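Local coordinates for reducing end xylose-releasing exo-oligoxylanase (Bacillus halodurans, PDB 1WU4), which hydrolyses xylooligosaccharides of three or more units from their reducing end, releasing xylose with inversion of anomeric configuration, at residues A126-E131 / P196-P201; A233-T238 / Y306-E311; A241-Y246 / H259-S264. The protein carries 1 engineered substitution. All coordinates share one frame; numbering follows the deposited sequence.

Contact 1. Residues A126-E131 / P196-P201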
ATOM      1  N   ALA A 126      -7.123  -5.545   9.447  1.00 11.02           N
ATOM      2  CA  ALA A 126      -6.637  -4.242   9.002  1.00 11.43           C
ATOM      3  C   ALA A 126      -7.001  -4.166   7.519  1.00 11.15           C
ATOM      4  O   ALA A 126      -6.368  -4.810   6.685  1.00 11.88           O
ATOM      5  CB  ALA A 126      -5.128  -4.147   9.184  1.00 11.72           C
ATOM      6  N   PRO A 127      -8.034  -3.379   7.173  1.00 10.12           N
ATOM      7  CA  PRO A 127      -8.502  -3.223   5.792  1.00  8.94           C
ATOM      8  C   PRO A 127      -7.459  -3.009   4.697  1.00  7.62           C
ATOM      9  O   PRO A 127      -7.650  -3.470   3.571  1.00  8.86           O
ATOM     10  CB  PRO A 127      -9.487  -2.064   5.893  1.00 11.00           C
ATOM     11  CG  PRO A 127     -10.092  -2.281   7.241  1.00 12.49           C
ATOM     12  CD  PRO A 127      -8.881  -2.606   8.099  1.00 10.92           C
ATOM     13  N   ASP A 128      -6.366  -2.312   4.999  1.00  8.73           N
ATOM     14  CA  ASP A 128      -5.360  -2.105   3.964  1.00  9.94           C
ATOM     15  C   ASP A 128      -4.685  -3.420   3.580  1.00  9.51           C
ATOM     16  O   ASP A 128      -4.154  -3.559   2.477  1.00 10.19           O
ATOM     17  CB  ASP A 128      -4.343  -1.019   4.375  1.00  9.36           C
ATOM     18  CG  ASP A 128      -3.559  -1.356   5.632  1.00 11.07           C
ATOM     19  OD1 ASP A 128      -4.119  -1.966   6.562  1.00 12.78           O
ATOM     20  OD2 ASP A 128      -2.368  -0.971   5.691  1.00 12.42           O
ATOM     21  N   GLY A 129      -4.722  -4.394   4.485  1.00  8.65           N
ATOM     22  CA  GLY A 129      -4.160  -5.696   4.178  1.00  9.00           C
ATOM     23  C   GLY A 129      -5.090  -6.406   3.206  1.00  7.66           C
ATOM     24  O   GLY A 129      -4.669  -6.884   2.154  1.00  8.56           O
ATOM     25  N   GLU A 130      -6.372  -6.462   3.552  1.00  8.33           N
ATOM     26  CA  GLU A 130      -7.353  -7.117   2.693  1.00  8.23           C
ATOM     27  C   GLU A 130      -7.342  -6.604   1.252  1.00  7.76           C
ATOM     28  O   GLU A 130      -7.375  -7.393   0.312  1.00  7.57           O
ATOM     29  CB  GLU A 130      -8.767  -6.964   3.271  1.00  9.83           C
ATOM     30  CG  GLU A 130      -9.229  -8.114   4.174  1.00 10.55           C
ATOM     31  CD  GLU A 130      -8.559  -8.135   5.537  1.00 11.84           C
ATOM     32  OE1 GLU A 130      -8.881  -9.044   6.333  1.00 13.62           O
ATOM     33  OE2 GLU A 130      -7.722  -7.252   5.819  1.00 11.44           O
ATOM     34  N   GLU A 131      -7.300  -5.289   1.060  1.00  8.94           N
ATOM     35  CA  GLU A 131      -7.321  -4.780  -0.303  1.00  8.94           C
ATOM     36  C   GLU A 131      -6.067  -5.140  -1.094  1.00  8.92           C
ATOM     37  O   GLU A 131      -6.147  -5.378  -2.298  1.00  8.68           O
ATOM     38  CB  GLU A 131      -7.583  -3.268  -0.324  1.00  9.09           C
ATOM     39  CG  GLU A 131      -6.576  -2.411   0.408  1.00  9.78           C
ATOM     40  CD  GLU A 131      -7.008  -0.955   0.489  1.00  8.83           C
ATOM     41  OE1 GLU A 131      -7.886  -0.541  -0.297  1.00 10.43           O
ATOM     42  OE2 GLU A 131      -6.459  -0.220   1.336  1.00  9.87           O
ATOM     43  N   PRO A 196      -6.769   7.959   5.513  1.00  9.32           N
ATOM     44  CA  PRO A 196      -6.407   8.387   4.155  1.00 10.63           C
ATOM     45  C   PRO A 196      -5.469   7.470   3.365  1.00  8.19           C
ATOM     46  O   PRO A 196      -5.704   7.212   2.181  1.00  8.80           O
ATOM     47  CB  PRO A 196      -5.815   9.773   4.383  1.00  8.92           C
ATOM     48  CG  PRO A 196      -6.667  10.293   5.502  1.00  9.47           C
ATOM     49  CD  PRO A 196      -6.737   9.101   6.447  1.00  9.39           C
ATOM     50  N   SER A 197      -4.424   6.971   4.019  1.00  8.66           N
ATOM     51  CA  SER A 197      -3.450   6.102   3.363  1.00 10.26           C
ATOM     52  C   SER A 197      -4.021   4.769   2.882  1.00  8.08           C
ATOM     53  O   SER A 197      -3.380   4.074   2.095  1.00  9.33           O
ATOM     54  CB  SER A 197      -2.260   5.837   4.296  1.00 10.30           C
ATOM     55  OG  SER A 197      -2.602   4.953   5.351  1.00  9.49           O
ATOM     56  N   TYR A 198      -5.214   4.416   3.353  1.00  8.07           N
ATOM     57  CA  TYR A 198      -5.868   3.165   2.963  1.00  8.74           C
ATOM     58  C   TYR A 198      -6.613   3.296   1.637  1.00  8.23           C
ATOM     59  O   TYR A 198      -7.010   2.295   1.038  1.00  9.45           O
ATOM     60  CB  TYR A 198      -6.894   2.750   4.019  1.00  8.56           C
ATOM     61  CG  TYR A 198      -6.356   2.182   5.315  1.00  8.49           C
ATOM     62  CD1 TYR A 198      -5.022   2.343   5.692  1.00  9.43           C
ATOM     63  CD2 TYR A 198      -7.213   1.517   6.195  1.00 10.45           C
ATOM     64  CE1 TYR A 198      -4.556   1.855   6.923  1.00  8.53           C
ATOM     65  CE2 TYR A 198      -6.763   1.031   7.414  1.00 10.20           C
ATOM     66  CZ  TYR A 198      -5.439   1.201   7.775  1.00  9.34           C
ATOM     67  OH  TYR A 198      -5.009   0.724   8.994  1.00 11.25           O
ATOM     68  N   HIS A 199      -6.827   4.529   1.187  1.00  8.91           N
ATOM     69  CA  HIS A 199      -7.569   4.756  -0.047  1.00  9.16           C
ATOM     70  C   HIS A 199      -6.758   4.495  -1.303  1.00  8.59           C
ATOM     71  O   HIS A 199      -5.785   5.192  -1.591  1.00  9.72           O
ATOM     72  CB  HIS A 199      -8.137   6.175  -0.040  1.00  8.04           C
ATOM     73  CG  HIS A 199      -9.210   6.370   0.985  1.00  8.73           C
ATOM     74  ND1 HIS A 199     -10.552   6.349   0.669  1.00  9.16           N
ATOM     75  CD2 HIS A 199      -9.142   6.486   2.331  1.00  9.63           C
ATOM     76  CE1 HIS A 199     -11.262   6.441   1.779  1.00  9.15           C
ATOM     77  NE2 HIS A 199     -10.432   6.524   2.802  1.00  9.25           N
ATOM     78  N   LEU A 200      -7.185   3.482  -2.050  1.00  8.67           N
ATOM     79  CA  LEU A 200      -6.508   3.071  -3.273  1.00  8.65           C
ATOM     80  C   LEU A 200      -7.500   3.063  -4.433  1.00  8.19           C
ATOM     81  O   LEU A 200      -7.932   2.000  -4.894  1.00  8.51           O
ATOM     82  CB  LEU A 200      -5.921   1.673  -3.073  1.00  9.97           C
ATOM     83  CG  LEU A 200      -5.054   1.490  -1.821  1.00  8.98           C
ATOM     84  CD1 LEU A 200      -4.693   0.019  -1.665  1.00  9.52           C
ATOM     85  CD2 LEU A 200      -3.800   2.351  -1.915  1.00 10.34           C
ATOM     86  N   PRO A 201      -7.868   4.255  -4.932  1.00  8.24           N
ATOM     87  CA  PRO A 201      -8.822   4.319  -6.041  1.00  8.88           C
ATOM     88  C   PRO A 201      -8.398   3.504  -7.251  1.00  8.04           C
ATOM     89  O   PRO A 201      -9.243   2.937  -7.950  1.00  9.49           O
ATOM     90  CB  PRO A 201      -8.927   5.819  -6.330  1.00  9.99           C
ATOM     91  CG  PRO A 201      -7.616   6.365  -5.857  1.00 10.27           C
ATOM     92  CD  PRO A 201      -7.358   5.593  -4.588  1.00 10.16           C
TER
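D128 lays its carboxylate flat against the ring of Y198 in a buried contact between the first turn of helix 127-144 and the 3-10 turn 196-198, near the centre of the (alpha/alpha)6 barrel. The stacking follows from the two planes, 4° apart, and from D128 CG lying 3.6 Å from Y198 CE1. D128 CB stands over the same face, 3.8 Å from the ring centroid and 16° off its normal, a CH-pi contact. The acid's OD1 reaches the phenol end, 3.6 Å from Y198 CZ, while P127 CB approaches Y198 CD2 obliquely at 4.3 Å. With chi1 at 61°, D128 CG sits between its backbone N and carbonyl carbon, which brings the acid group over the ring. An alanine in place of Y198 would probably open a gap beside P127 and leave the D128 carboxylate free to turn.

One helical turn on, E131 extends its chain towards the other segment: OE2 comes within 2.6 Å of Y198 O, and CD rests 3.3 Å from L200 CD1. Its OE1 and the hydroxyl of Y204 share a hydrogen bond, and the same hydroxyl is bonded to L200 N, so one tyrosine links both segments.

The side chains of D128 and Y198 lie about 4 Å from those of E70 and D263 respectively, the proton donor and acceptor by similarity. Helix 69-81 flanks A126 and D128, helix 265-278 packs on Y198 and L200 through R266 and N270, and helix 216-233 meets P196 and P201.

Contact 2. Residues A233-T238 / Y306-E311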
ATOM      1  N   ALA A 233      -9.160  15.464   2.614  1.00 10.20           N
ATOM      2  CA  ALA A 233      -8.318  14.963   3.699  1.00 10.32           C
ATOM      3  C   ALA A 233      -6.929  15.606   3.736  1.00  9.52           C
ATOM      4  O   ALA A 233      -6.341  15.763   4.809  1.00 11.27           O
ATOM      5  CB  ALA A 233      -8.186  13.451   3.597  1.00 13.47           C
ATOM      6  N   CYS A 234      -6.409  15.982   2.570  1.00  9.76           N
ATOM      7  CA  CYS A 234      -5.090  16.606   2.487  1.00 10.18           C
ATOM      8  C   CYS A 234      -5.165  18.104   2.767  1.00 11.48           C
ATOM      9  O   CYS A 234      -6.017  18.802   2.212  1.00 12.93           O
ATOM     10  CB  CYS A 234      -4.484  16.379   1.099  1.00 11.33           C
ATOM     11  SG  CYS A 234      -4.148  14.650   0.704  1.00 10.84           S
ATOM     12  N   HIS A 235      -4.269  18.598   3.618  1.00 10.42           N
ATOM     13  CA  HIS A 235      -4.251  20.021   3.952  1.00 11.13           C
ATOM     14  C   HIS A 235      -4.090  20.823   2.663  1.00 10.51           C
ATOM     15  O   HIS A 235      -3.235  20.511   1.835  1.00 11.26           O
ATOM     16  CB  HIS A 235      -3.110  20.326   4.925  1.00 11.72           C
ATOM     17  CG  HIS A 235      -3.182  21.695   5.523  1.00 12.38           C
ATOM     18  ND1 HIS A 235      -2.663  22.809   4.898  1.00 14.34           N
ATOM     19  CD2 HIS A 235      -3.759  22.138   6.663  1.00 13.39           C
ATOM     20  CE1 HIS A 235      -2.920  23.879   5.629  1.00 12.62           C
ATOM     21  NE2 HIS A 235      -3.585  23.499   6.705  1.00 14.71           N
ATOM     22  N   PRO A 236      -4.905  21.876   2.482  1.00 11.84           N
ATOM     23  CA  PRO A 236      -4.840  22.701   1.272  1.00 14.30           C
ATOM     24  C   PRO A 236      -3.536  23.432   0.985  1.00 11.94           C
ATOM     25  O   PRO A 236      -3.253  23.751  -0.168  1.00 14.40           O
ATOM     26  CB  PRO A 236      -6.016  23.657   1.448  1.00 16.45           C
ATOM     27  CG  PRO A 236      -6.075  23.836   2.923  1.00 18.05           C
ATOM     28  CD  PRO A 236      -5.887  22.423   3.436  1.00 11.61           C
ATOM     29  N   GLU A 237      -2.742  23.693   2.017  1.00 12.28           N
ATOM     30  CA  GLU A 237      -1.482  24.405   1.823  1.00 12.65           C
ATOM     31  C   GLU A 237      -0.256  23.495   1.788  1.00 12.62           C
ATOM     32  O   GLU A 237       0.586  23.606   0.894  1.00 12.50           O
ATOM     33  CB  GLU A 237      -1.296  25.452   2.925  1.00 16.61           C
ATOM     34  CG  GLU A 237      -2.481  26.386   3.103  1.00 24.67           C
ATOM     35  CD  GLU A 237      -2.880  27.078   1.816  1.00 27.45           C
ATOM     36  OE1 GLU A 237      -2.021  27.757   1.217  1.00 31.78           O
ATOM     37  OE2 GLU A 237      -4.054  26.946   1.405  1.00 31.71           O
ATOM     38  N   THR A 238      -0.166  22.588   2.755  1.00 11.84           N
ATOM     39  CA  THR A 238       0.971  21.677   2.864  1.00 12.04           C
ATOM     40  C   THR A 238       0.797  20.370   2.106  1.00 11.18           C
ATOM     41  O   THR A 238       1.783  19.712   1.767  1.00 11.73           O
ATOM     42  CB  THR A 238       1.222  21.288   4.315  1.00 11.17           C
ATOM     43  OG1 THR A 238       0.109  20.515   4.780  1.00 11.12           O
ATOM     44  CG2 THR A 238       1.374  22.526   5.186  1.00 12.10           C
ATOM     45  N   TYR A 306       4.347  16.135  12.090  1.00 11.20           N
ATOM     46  CA  TYR A 306       3.838  17.491  11.881  1.00  9.99           C
ATOM     47  C   TYR A 306       2.325  17.496  11.954  1.00 10.42           C
ATOM     48  O   TYR A 306       1.681  16.508  11.592  1.00  9.96           O
ATOM     49  CB  TYR A 306       4.205  18.017  10.489  1.00  9.51           C
ATOM     50  CG  TYR A 306       5.671  17.995  10.140  1.00 10.36           C
ATOM     51  CD1 TYR A 306       6.513  19.048  10.499  1.00 11.60           C
ATOM     52  CD2 TYR A 306       6.220  16.914   9.456  1.00 11.48           C
ATOM     53  CE1 TYR A 306       7.869  19.022  10.183  1.00 12.20           C
ATOM     54  CE2 TYR A 306       7.569  16.876   9.139  1.00 11.98           C
ATOM     55  CZ  TYR A 306       8.387  17.928   9.504  1.00 11.10           C
ATOM     56  OH  TYR A 306       9.727  17.867   9.200  1.00 13.80           O
ATOM     57  N   LYS A 307       1.753  18.598  12.429  1.00 11.16           N
ATOM     58  CA  LYS A 307       0.303  18.718  12.411  1.00 10.16           C
ATOM     59  C   LYS A 307       0.111  18.875  10.902  1.00 10.85           C
ATOM     60  O   LYS A 307       1.052  19.266  10.202  1.00 11.36           O
ATOM     61  CB  LYS A 307      -0.153  19.975  13.157  1.00 13.74           C
ATOM     62  CG  LYS A 307       0.227  19.963  14.629  1.00 15.08           C
ATOM     63  CD  LYS A 307      -0.343  21.152  15.392  1.00 22.89           C
ATOM     64  CE  LYS A 307      -1.814  20.968  15.700  1.00 26.62           C
ATOM     65  NZ  LYS A 307      -2.319  22.056  16.586  1.00 27.22           N
ATOM     66  N   ILE A 308      -1.067  18.582  10.375  1.00 11.14           N
ATOM     67  CA  ILE A 308      -1.208  18.685   8.931  1.00 11.26           C
ATOM     68  C   ILE A 308      -1.020  20.091   8.380  1.00 10.82           C
ATOM     69  O   ILE A 308      -0.769  20.255   7.190  1.00 11.06           O
ATOM     70  CB  ILE A 308      -2.549  18.087   8.425  1.00  9.91           C
ATOM     71  CG1 ILE A 308      -3.742  18.843   9.007  1.00 11.11           C
ATOM     72  CG2 ILE A 308      -2.610  16.603   8.793  1.00 11.25           C
ATOM     73  CD1 ILE A 308      -5.065  18.434   8.377  1.00 12.70           C
ATOM     74  N   ASP A 309      -1.111  21.106   9.233  1.00 11.00           N
ATOM     75  CA  ASP A 309      -0.915  22.470   8.753  1.00 11.79           C
ATOM     76  C   ASP A 309       0.572  22.823   8.686  1.00 13.50           C
ATOM     77  O   ASP A 309       0.939  23.942   8.326  1.00 15.17           O
ATOM     78  CB  ASP A 309      -1.677  23.476   9.628  1.00 12.59           C
ATOM     79  CG  ASP A 309      -1.064  23.660  11.003  1.00 16.22           C
ATOM     80  OD1 ASP A 309      -0.115  22.933  11.356  1.00 12.74           O
ATOM     81  OD2 ASP A 309      -1.547  24.545  11.742  1.00 20.12           O
ATOM     82  N   GLY A 310       1.427  21.864   9.035  1.00 11.10           N
ATOM     83  CA  GLY A 310       2.860  22.093   8.969  1.00 11.92           C
ATOM     84  C   GLY A 310       3.580  22.320  10.284  1.00 12.52           C
ATOM     85  O   GLY A 310       4.807  22.227  10.334  1.00 13.61           O
ATOM     86  N   GLU A 311       2.838  22.615  11.348  1.00 12.00           N
ATOM     87  CA  GLU A 311       3.460  22.853  12.647  1.00 13.46           C
ATOM     88  C   GLU A 311       4.233  21.615  13.083  1.00 14.03           C
ATOM     89  O   GLU A 311       3.692  20.511  13.117  1.00 13.80           O
ATOM     90  CB  GLU A 311       2.404  23.200  13.700  1.00 15.03           C
ATOM     91  CG  GLU A 311       2.998  23.570  15.052  1.00 24.21           C
ATOM     92  CD  GLU A 311       1.946  23.975  16.066  1.00 25.83           C
ATOM     93  OE1 GLU A 311       1.172  24.912  15.775  1.00 29.78           O
ATOM     94  OE2 GLU A 311       1.896  23.362  17.154  1.00 33.60           O
TER
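The imidazole of H235 lies with one face against the backbone of D309, whose CA is 3.7 Å from the ring centroid and 22° off the ring normal, a CH-pi contact. P236 CD lies over the opposite face, toward its rim, so the ring is sandwiched between its own neighbour and the partner segment. H235 CG is anti to its backbone N (chi1 -169°), which swings the ring across to the other chain segment. D309 CB touches the ring at NE2, 3.5 Å away, but its carboxylate is turned steeply from the imidazole plane and does not contact it. I308 CG1 packs 4.0 Å from H235 CD2, and I308 goes on to touch P242 and P251.

The ring's rotation is fixed from within its own segment. ND1 accepts from E237 N at 3.0 Å and, more distantly, from T238 N, both donors tilted out of the ring plane. Since ND1 serves as an acceptor, any proton on a neutral ring would probably sit on NE2.

The facing segment holds a type I beta turn, K307 to G310, in the connection between strands 304-306 and 312-313. An Asx turn extends it, D309 OD1 accepting from E311 N at 3.0 Å from above the carboxylate plane. G310, with phi at 105°, is in a conformation where a beta carbon would jam against the preceding carbonyl oxygen and come tight against T238 CG2.

T238 supplies the hydrogen bond between segments: OG1 donates to I308 O at 2.6 Å, almost straight along the C=O direction. The same hydroxyl accepts from L240 N, while CG2 lies beside D309 O at 3.5 Å.

Contact 3. Residues A241-Y246 / H259-S264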
ATOM      1  N   ALA A 241      -1.622  14.801   4.862  1.00  9.05           N
ATOM      2  CA  ALA A 241      -2.836  14.116   5.294  1.00  8.97           C
ATOM      3  C   ALA A 241      -2.616  13.471   6.658  1.00  8.33           C
ATOM      4  O   ALA A 241      -1.512  13.022   6.970  1.00 10.23           O
ATOM      5  CB  ALA A 241      -3.226  13.045   4.276  1.00 10.01           C
ATOM      6  N   PRO A 242      -3.666  13.422   7.492  1.00  8.78           N
ATOM      7  CA  PRO A 242      -3.572  12.821   8.823  1.00 10.02           C
ATOM      8  C   PRO A 242      -3.580  11.302   8.700  1.00  7.97           C
ATOM      9  O   PRO A 242      -3.978  10.765   7.664  1.00  9.15           O
ATOM     10  CB  PRO A 242      -4.822  13.343   9.521  1.00 10.61           C
ATOM     11  CG  PRO A 242      -5.821  13.374   8.395  1.00 11.00           C
ATOM     12  CD  PRO A 242      -5.013  13.982   7.262  1.00  9.82           C
ATOM     13  N   GLU A 243      -3.138  10.610   9.744  1.00  7.92           N
ATOM     14  CA  GLU A 243      -3.136   9.152   9.714  1.00  8.89           C
ATOM     15  C   GLU A 243      -4.574   8.626   9.719  1.00  7.89           C
ATOM     16  O   GLU A 243      -4.923   7.766   8.912  1.00  8.68           O
ATOM     17  CB  GLU A 243      -2.346   8.603  10.898  1.00  9.23           C
ATOM     18  CG  GLU A 243      -0.858   8.876  10.783  1.00  9.29           C
ATOM     19  CD  GLU A 243      -0.064   8.225  11.889  1.00  9.58           C
ATOM     20  OE1 GLU A 243      -0.165   8.686  13.046  1.00 11.43           O
ATOM     21  OE2 GLU A 243       0.657   7.246  11.599  1.00 11.54           O
ATOM     22  N   TYR A 244      -5.395   9.132  10.638  1.00  8.18           N
ATOM     23  CA  TYR A 244      -6.810   8.757  10.708  1.00  8.56           C
ATOM     24  C   TYR A 244      -7.618  10.024  10.438  1.00  9.17           C
ATOM     25  O   TYR A 244      -7.213  11.122  10.831  1.00 10.17           O
ATOM     26  CB  TYR A 244      -7.227   8.260  12.095  1.00  7.97           C
ATOM     27  CG  TYR A 244      -6.620   6.970  12.605  1.00  8.44           C
ATOM     28  CD1 TYR A 244      -5.693   6.241  11.860  1.00  9.20           C
ATOM     29  CD2 TYR A 244      -6.951   6.511  13.877  1.00  9.09           C
ATOM     30  CE1 TYR A 244      -5.102   5.080  12.389  1.00 10.23           C
ATOM     31  CE2 TYR A 244      -6.375   5.367  14.408  1.00 10.65           C
ATOM     32  CZ  TYR A 244      -5.452   4.659  13.664  1.00  8.49           C
ATOM     33  OH  TYR A 244      -4.867   3.545  14.229  1.00 11.88           O
ATOM     34  N   ALA A 245      -8.766   9.870   9.793  1.00  9.83           N
ATOM     35  CA  ALA A 245      -9.620  11.012   9.504  1.00  9.45           C
ATOM     36  C   ALA A 245     -11.074  10.576   9.529  1.00 10.14           C
ATOM     37  O   ALA A 245     -11.398   9.436   9.199  1.00  9.68           O
ATOM     38  CB  ALA A 245      -9.277  11.602   8.143  1.00 10.63           C
ATOM     39  N   TYR A 246     -11.951  11.483   9.938  1.00  9.12           N
ATOM     40  CA  TYR A 246     -13.374  11.191   9.967  1.00 10.76           C
ATOM     41  C   TYR A 246     -13.855  11.185   8.521  1.00 10.23           C
ATOM     42  O   TYR A 246     -13.115  11.575   7.615  1.00 11.30           O
ATOM     43  CB  TYR A 246     -14.107  12.274  10.757  1.00 10.14           C
ATOM     44  CG  TYR A 246     -13.720  12.320  12.214  1.00 10.38           C
ATOM     45  CD1 TYR A 246     -14.028  11.261  13.070  1.00 10.82           C
ATOM     46  CD2 TYR A 246     -13.039  13.417  12.743  1.00 10.14           C
ATOM     47  CE1 TYR A 246     -13.669  11.294  14.412  1.00 12.62           C
ATOM     48  CE2 TYR A 246     -12.674  13.460  14.086  1.00 13.15           C
ATOM     49  CZ  TYR A 246     -12.992  12.396  14.915  1.00 11.69           C
ATOM     50  OH  TYR A 246     -12.643  12.443  16.248  1.00 14.13           O
ATOM     51  N   HIS A 259      -2.287  13.433  12.932  1.00  9.18           N
ATOM     52  CA  HIS A 259      -1.214  14.229  12.348  1.00  8.73           C
ATOM     53  C   HIS A 259      -0.521  13.529  11.186  1.00  9.82           C
ATOM     54  O   HIS A 259      -0.899  12.420  10.800  1.00  8.91           O
ATOM     55  CB  HIS A 259      -0.206  14.578  13.446  1.00 11.17           C
ATOM     56  CG  HIS A 259      -0.847  15.105  14.691  1.00 10.61           C
ATOM     57  ND1 HIS A 259      -1.567  16.280  14.714  1.00 10.71           N
ATOM     58  CD2 HIS A 259      -0.933  14.588  15.938  1.00 10.42           C
ATOM     59  CE1 HIS A 259      -2.073  16.462  15.922  1.00  9.07           C
ATOM     60  NE2 HIS A 259      -1.703  15.448  16.684  1.00  9.60           N
ATOM     61  N   PHE A 260       0.477  14.195  10.610  1.00  8.78           N
ATOM     62  CA  PHE A 260       1.224  13.623   9.497  1.00  9.17           C
ATOM     63  C   PHE A 260       2.326  12.756  10.080  1.00  8.64           C
ATOM     64  O   PHE A 260       3.322  13.262  10.605  1.00 10.04           O
ATOM     65  CB  PHE A 260       1.842  14.718   8.624  1.00  8.44           C
ATOM     66  CG  PHE A 260       2.489  14.193   7.372  1.00  8.57           C
ATOM     67  CD1 PHE A 260       1.710  13.718   6.320  1.00  8.67           C
ATOM     68  CD2 PHE A 260       3.873  14.154   7.249  1.00  9.08           C
ATOM     69  CE1 PHE A 260       2.298  13.212   5.166  1.00  8.45           C
ATOM     70  CE2 PHE A 260       4.473  13.647   6.098  1.00  9.36           C
ATOM     71  CZ  PHE A 260       3.682  13.176   5.053  1.00  8.05           C
ATOM     72  N   PHE A 261       2.132  11.445  10.001  1.00  9.14           N
ATOM     73  CA  PHE A 261       3.105  10.509  10.529  1.00  8.86           C
ATOM     74  C   PHE A 261       3.136   9.235   9.684  1.00  8.69           C
ATOM     75  O   PHE A 261       2.658   9.217   8.550  1.00 10.18           O
ATOM     76  CB  PHE A 261       2.793  10.194  11.999  1.00 12.10           C
ATOM     77  CG  PHE A 261       4.016   9.896  12.833  1.00  9.94           C
ATOM     78  CD1 PHE A 261       4.071   8.755  13.623  1.00 11.46           C
ATOM     79  CD2 PHE A 261       5.108  10.766  12.839  1.00 10.82           C
ATOM     80  CE1 PHE A 261       5.191   8.481  14.408  1.00 14.38           C
ATOM     81  CE2 PHE A 261       6.233  10.499  13.623  1.00 12.14           C
ATOM     82  CZ  PHE A 261       6.272   9.353  14.408  1.00 11.36           C
ATOM     83  N   SER A 262       3.681   8.167  10.255  1.00  9.83           N
ATOM     84  CA  SER A 262       3.853   6.890   9.562  1.00  9.70           C
ATOM     85  C   SER A 262       2.821   6.445   8.525  1.00  8.86           C
ATOM     86  O   SER A 262       3.181   6.171   7.384  1.00 10.74           O
ATOM     87  CB  SER A 262       4.062   5.790  10.599  1.00  9.75           C
ATOM     88  OG  SER A 262       5.100   6.168  11.490  1.00 11.50           O
ATOM     89  N   ASP A 263       1.552   6.346   8.907  1.00  8.70           N
ATOM     90  CA  ASP A 263       0.518   5.925   7.957  1.00  8.59           C
ATOM     91  C   ASP A 263       0.430   6.873   6.762  1.00  9.37           C
ATOM     92  O   ASP A 263       0.367   6.439   5.607  1.00  9.21           O
ATOM     93  CB  ASP A 263      -0.859   5.900   8.633  1.00  9.83           C
ATOM     94  CG  ASP A 263      -1.132   4.616   9.390  1.00  9.99           C
ATOM     95  OD1 ASP A 263      -0.186   4.014   9.932  1.00 11.75           O
ATOM     96  OD2 ASP A 263      -2.317   4.220   9.460  1.00 12.23           O
ATOM     97  N   SER A 264       0.425   8.168   7.071  1.00  7.90           N
ATOM     98  CA  SER A 264       0.290   9.253   6.099  1.00  8.64           C
ATOM     99  C   SER A 264       1.243   9.245   4.918  1.00  7.84           C
ATOM    100  O   SER A 264       0.882   9.684   3.827  1.00  9.01           O
ATOM    101  CB  SER A 264       0.456  10.606   6.799  1.00  9.08           C
ATOM    102  OG  SER A 264      -0.308  10.694   7.984  1.00  9.93           O
TER
HETATM  103  O   HOH W   1      -0.633  11.298  14.031  1.00 10.54           O
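E243 reaches across to D263 with OE2, which accepts the backbone N-H of D263 at 3.0 Å. The bond is nearly straight, 171° at the hydrogen, and uses the anti lone pair, away from the other carboxylate oxygen. That oxygen, OE1, accepts from a water 2.8 Å away; the water in turn accepts from H259 N, so one bridging molecule serves both segments. R305 offers OE1 a further, long and weak ion pair. The carboxylate is flanked by F261 CB, 3.5 Å from E243 CD, and stands nearly perpendicular to the F261 ring, with OE2 near that ring's edge.

S264 OG works in both directions: it donates to A241 O at 2.8 Å, tilted from the carbonyl plane, and accepts from F261 N within its own segment. With OG beside its backbone N (chi1 -47°), the hydroxyl faces the A241 carbonyl. H259 O receives a weak bond from E243 N, bent to 129°, and a CA-H contact from P242.

E243 holds the backbone of D263, the proton acceptor by similarity, and so probably acts as a second-shell residue. No bond joins the two carboxylates, although E243 OE2 lies 3.7 Å from D263 OD1. The bond from D263 N to E243 OE2 probably fixes the backbone from which the D263 carboxylate projects, with D195 close to its OD2.

From the N terminus, contact 1 closes first: 126-131 meets 196-201, closing a loop of 64 residues and tying the start of helix 127-144 to the approach to helix 201-210. Contact 2 then begins at the C-terminal end of helix 216-233 and closes only at 306-311, joining that helix end and the loop after it to the turn between strands 304-306 and 312-313. Contact 3, spanning 12 residues, falls wholly within that stretch and ties the approach to and start of strand 245-246 to the loop leading into helix 265-278; no contacts cross. P196 packs on A233 of contact 2, S197 CB on D263 O of contact 3, and Y306 O probably accepts a hydrogen bond from F260 N.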